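Side-chain contact in putative uncharacterized protein (Campylobacter jejuni, PDB 5TPU), which is of unknown function but belongs to the WxcM-like family of the cupin clan and carries thymidine-5'-diphosphate in this model: residues R127-D130 with E131-R134. The protein carries 3 engineered substitutions. Residues are numbered along the deposited sequence; the frame is centred on the assembly and turned at random.
Sequences RNYD and EFLR. With TYD (thymidine-5'-diphosphate), chain E.
Tyr129 lays one face of its ring over Leu133, whose CG stands 4.2 Å above the ring plane and toward the rim, one turn further along the C-terminal helix 129-135 of this cupin-type beta fold. Leu133 CD2 reaches on to the phenol end, 4.0 Å from Tyr129 CZ. Phe132 CD2 lies 3.6 Å from Tyr129 CE1, which approaches near the plane of the Phe132 ring; the two rings are oblique to each other, their planes at 35°. With CG anti to the backbone N (chi1 -172°), the Tyr129 ring is carried to where it meets both Phe132 and Leu133. Beyond the helix, Trp100 of strand 99-104 packs edge-to-face with Tyr129, and Tyr129 OH is hydrogen-bonded to Asn76 OD1, so this flank joins the helix to the four-stranded sheet.

The first turn opens at Asn128, the N-cap residue, whose carbonyl O accepts from Phe132 N. Water 1 ties the start of the helix together: it accepts from Asn128 N and donates to Glu131 OE2 at 2.7 Å. On the exposed side, Arg134 folds back at chi3 (-99°), bringing one face of its guanidinium over Asp130 O, which already accepts from Arg134 N.

Just ahead of the cap, Arg127 leaves away from the helix, and its guanidinium bonds the diphosphate. The nucleotide is also hydrogen-bonded to Tyr125, Arg39 and Arg52 of this chain and to Arg21 of the second subunit. Arg127 NH1 donates to O3B of thymidine-5'-diphosphate at 2.9 Å, while Arg127 NH2 makes a weak, more bent bond to O1B on the same phosphate.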
ATOM      1  N   ARG A 127     -10.197   5.676  22.418  1.00 22.68           N
ATOM      2  CA  ARG A 127      -9.157   5.219  23.294  1.00 25.38           C
ATOM      3  C   ARG A 127      -9.643   4.702  24.617  1.00 26.35           C
ATOM      4  O   ARG A 127      -8.935   3.941  25.230  1.00 28.71           O
ATOM      5  CB  ARG A 127      -8.195   6.369  23.503  1.00 25.31           C
ATOM      6  CG  ARG A 127      -7.771   6.860  22.136  1.00 28.00           C
ATOM      7  CD  ARG A 127      -6.398   7.446  22.179  1.00 28.79           C
ATOM      8  NE  ARG A 127      -6.145   8.149  20.936  1.00 28.49           N
ATOM      9  CZ  ARG A 127      -5.312   7.764  19.967  1.00 31.34           C
ATOM     10  NH1 ARG A 127      -4.618   6.610  20.037  1.00 29.38           N
ATOM     11  NH2 ARG A 127      -5.209   8.551  18.888  1.00 29.43           N
ATOM     12  N   ASN A 128     -10.833   5.070  25.075  1.00 35.30           N
ATOM     13  CA  ASN A 128     -11.361   4.407  26.288  1.00 39.53           C
ATOM     14  C   ASN A 128     -12.173   3.149  25.934  1.00 34.27           C
ATOM     15  O   ASN A 128     -13.147   3.185  25.177  1.00 34.81           O
ATOM     16  CB  ASN A 128     -12.163   5.359  27.192  1.00 47.68           C
ATOM     17  CG  ASN A 128     -12.658   4.678  28.477  1.00 57.41           C
ATOM     18  OD1 ASN A 128     -11.952   3.867  29.092  1.00 65.44           O
ATOM     19  ND2 ASN A 128     -13.887   4.989  28.875  1.00 61.25           N
ATOM     20  N   TYR A 129     -11.727   2.031  26.483  1.00 35.57           N
ATOM     21  CA  TYR A 129     -12.350   0.744  26.237  1.00 38.33           C
ATOM     22  C   TYR A 129     -13.818   0.747  26.648  1.00 39.17           C
ATOM     23  O   TYR A 129     -14.654   0.211  25.931  1.00 38.89           O
ATOM     24  CB  TYR A 129     -11.571  -0.370  26.953  1.00 38.01           C
ATOM     25  CG  TYR A 129     -12.071  -1.727  26.571  1.00 40.70           C
ATOM     26  CD1 TYR A 129     -12.145  -2.093  25.229  1.00 35.17           C
ATOM     27  CD2 TYR A 129     -12.509  -2.638  27.536  1.00 38.06           C
ATOM     28  CE1 TYR A 129     -12.627  -3.320  24.852  1.00 38.70           C
ATOM     29  CE2 TYR A 129     -13.004  -3.877  27.163  1.00 40.60           C
ATOM     30  CZ  TYR A 129     -13.062  -4.212  25.819  1.00 41.30           C
ATOM     31  OH  TYR A 129     -13.547  -5.426  25.401  1.00 39.19           O
ATOM     32  N   ASP A 130     -14.141   1.402  27.762  1.00 40.46           N
ATOM     33  CA  ASP A 130     -15.527   1.391  28.239  1.00 43.51           C
ATOM     34  C   ASP A 130     -16.395   2.211  27.308  1.00 38.71           C
ATOM     35  O   ASP A 130     -17.554   1.854  27.085  1.00 37.67           O
ATOM     36  CB  ASP A 130     -15.650   1.846  29.695  1.00 48.43           C
ATOM     37  CG  ASP A 130     -14.557   1.258  30.558  1.00 59.09           C
ATOM     38  OD1 ASP A 130     -14.775   0.161  31.104  1.00 62.10           O
ATOM     39  OD2 ASP A 130     -13.452   1.851  30.618  1.00 70.64           O
ATOM     40  N   GLU A 131     -15.836   3.265  26.715  1.00 31.19           N
ATOM     41  CA  GLU A 131     -16.579   4.003  25.726  1.00 29.83           C
ATOM     42  C   GLU A 131     -16.880   3.144  24.508  1.00 30.94           C
ATOM     43  O   GLU A 131     -17.963   3.250  23.900  1.00 29.36           O
ATOM     44  CB  GLU A 131     -15.832   5.266  25.318  1.00 31.74           C
ATOM     45  CG  GLU A 131     -16.668   6.151  24.430  1.00 33.39           C
ATOM     46  CD  GLU A 131     -15.903   7.335  23.854  1.00 36.78           C
ATOM     47  OE1 GLU A 131     -16.207   7.681  22.707  1.00 38.27           O
ATOM     48  OE2 GLU A 131     -15.025   7.934  24.507  1.00 33.99           O
ATOM     49  N   PHE A 132     -15.904   2.314  24.144  1.00 29.45           N
ATOM     50  CA  PHE A 132     -16.083   1.360  23.041  1.00 31.14           C
ATOM     51  C   PHE A 132     -17.256   0.416  23.347  1.00 32.05           C
ATOM     52  O   PHE A 132     -18.143   0.236  22.514  1.00 29.21           O
ATOM     53  CB  PHE A 132     -14.802   0.527  22.836  1.00 28.27           C
ATOM     54  CG  PHE A 132     -14.942  -0.580  21.850  1.00 23.61           C
ATOM     55  CD1 PHE A 132     -15.312  -0.313  20.546  1.00 21.63           C
ATOM     56  CD2 PHE A 132     -14.671  -1.876  22.222  1.00 24.96           C
ATOM     57  CE1 PHE A 132     -15.402  -1.333  19.623  1.00 23.04           C
ATOM     58  CE2 PHE A 132     -14.776  -2.910  21.299  1.00 26.18           C
ATOM     59  CZ  PHE A 132     -15.122  -2.631  19.996  1.00 22.47           C
ATOM     60  N   LEU A 133     -17.224  -0.212  24.521  1.00 33.13           N
ATOM     61  CA  LEU A 133     -18.337  -1.077  24.941  1.00 38.75           C
ATOM     62  C   LEU A 133     -19.667  -0.331  24.870  1.00 40.25           C
ATOM     63  O   LEU A 133     -20.585  -0.770  24.184  1.00 41.57           O
ATOM     64  CB  LEU A 133     -18.121  -1.592  26.361  1.00 36.88           C
ATOM     65  CG  LEU A 133     -16.897  -2.483  26.528  1.00 33.79           C
ATOM     66  CD1 LEU A 133     -16.871  -3.009  27.948  1.00 35.84           C
ATOM     67  CD2 LEU A 133     -16.955  -3.604  25.506  1.00 34.70           C
ATOM     68  N   ARG A 134     -19.752   0.828  25.513  1.00 48.10           N
ATOM     69  CA  ARG A 134     -21.019   1.565  25.503  1.00 52.75           C
ATOM     70  C   ARG A 134     -21.575   1.667  24.094  1.00 52.31           C
ATOM     71  O   ARG A 134     -22.723   1.291  23.872  1.00 65.46           O
ATOM     72  CB  ARG A 134     -20.931   2.939  26.173  1.00 48.74           C
ATOM     73  CG  ARG A 134     -21.080   2.856  27.672  1.00 50.96           C
ATOM     74  CD  ARG A 134     -20.860   4.206  28.331  1.00 51.43           C
ATOM     75  NE  ARG A 134     -19.498   4.343  28.872  1.00 55.36           N
ATOM     76  CZ  ARG A 134     -18.602   5.289  28.543  1.00 60.68           C
ATOM     77  NH1 ARG A 134     -17.405   5.291  29.135  1.00 61.44           N
ATOM     78  NH2 ARG A 134     -18.864   6.240  27.639  1.00 52.41           N
TER
HETATM   79  PA  TYD E 200      -1.574   6.135  15.129  1.00 19.88           P
HETATM   80  O1A TYD E 200      -0.531   5.241  15.735  1.00 20.33           O
HETATM   81  O2A TYD E 200      -2.670   5.652  14.254  1.00 19.80           O
HETATM   82  O3A TYD E 200      -2.322   7.069  16.194  1.00 20.97           O
HETATM   83  PB  TYD E 200      -1.814   7.441  17.685  1.00 24.90           P
HETATM   84  O1B TYD E 200      -2.576   8.761  17.891  1.00 22.68           O
HETATM   85  O2B TYD E 200      -0.337   7.661  17.556  1.00 19.37           O
HETATM   86  O3B TYD E 200      -2.198   6.250  18.503  1.00 28.95           O
HETATM   87  O5' TYD E 200      -0.831   7.032  14.070  1.00 19.76           O
HETATM   88  C5' TYD E 200       0.524   7.422  14.267  1.00 18.23           C
HETATM   89  C4' TYD E 200       0.677   8.870  13.888  1.00 17.74           C
HETATM   90  O4' TYD E 200       0.271   9.143  12.544  1.00 17.98           O
HETATM   91  C3' TYD E 200      -0.196   9.728  14.753  1.00 19.79           C
HETATM   92  O3' TYD E 200       0.674  10.792  15.181  1.00 21.21           O
HETATM   93  C2' TYD E 200      -1.409  10.078  13.871  1.00 17.82           C
HETATM   94  C1' TYD E 200      -0.792  10.033  12.497  1.00 17.89           C
HETATM   95  N1  TYD E 200      -1.591   9.511  11.422  1.00 19.47           N
HETATM   96  C2  TYD E 200      -1.755  10.296  10.260  1.00 20.01           C
HETATM   97  O2  TYD E 200      -1.208  11.433  10.181  1.00 20.44           O
HETATM   98  N3  TYD E 200      -2.483   9.829   9.236  1.00 19.48           N
HETATM   99  C4  TYD E 200      -3.059   8.607   9.252  1.00 18.35           C
HETATM  100  O4  TYD E 200      -3.712   8.214   8.260  1.00 15.40           O
HETATM  101  C5  TYD E 200      -2.868   7.771  10.447  1.00 18.25           C
HETATM  102  C5M TYD E 200      -3.455   6.410  10.573  1.00 21.48           C
HETATM  103  C6  TYD E 200      -2.108   8.262  11.496  1.00 19.87           C
HETATM  104  O   HOH W   1     -12.515   7.073  23.979  1.00 30.99           O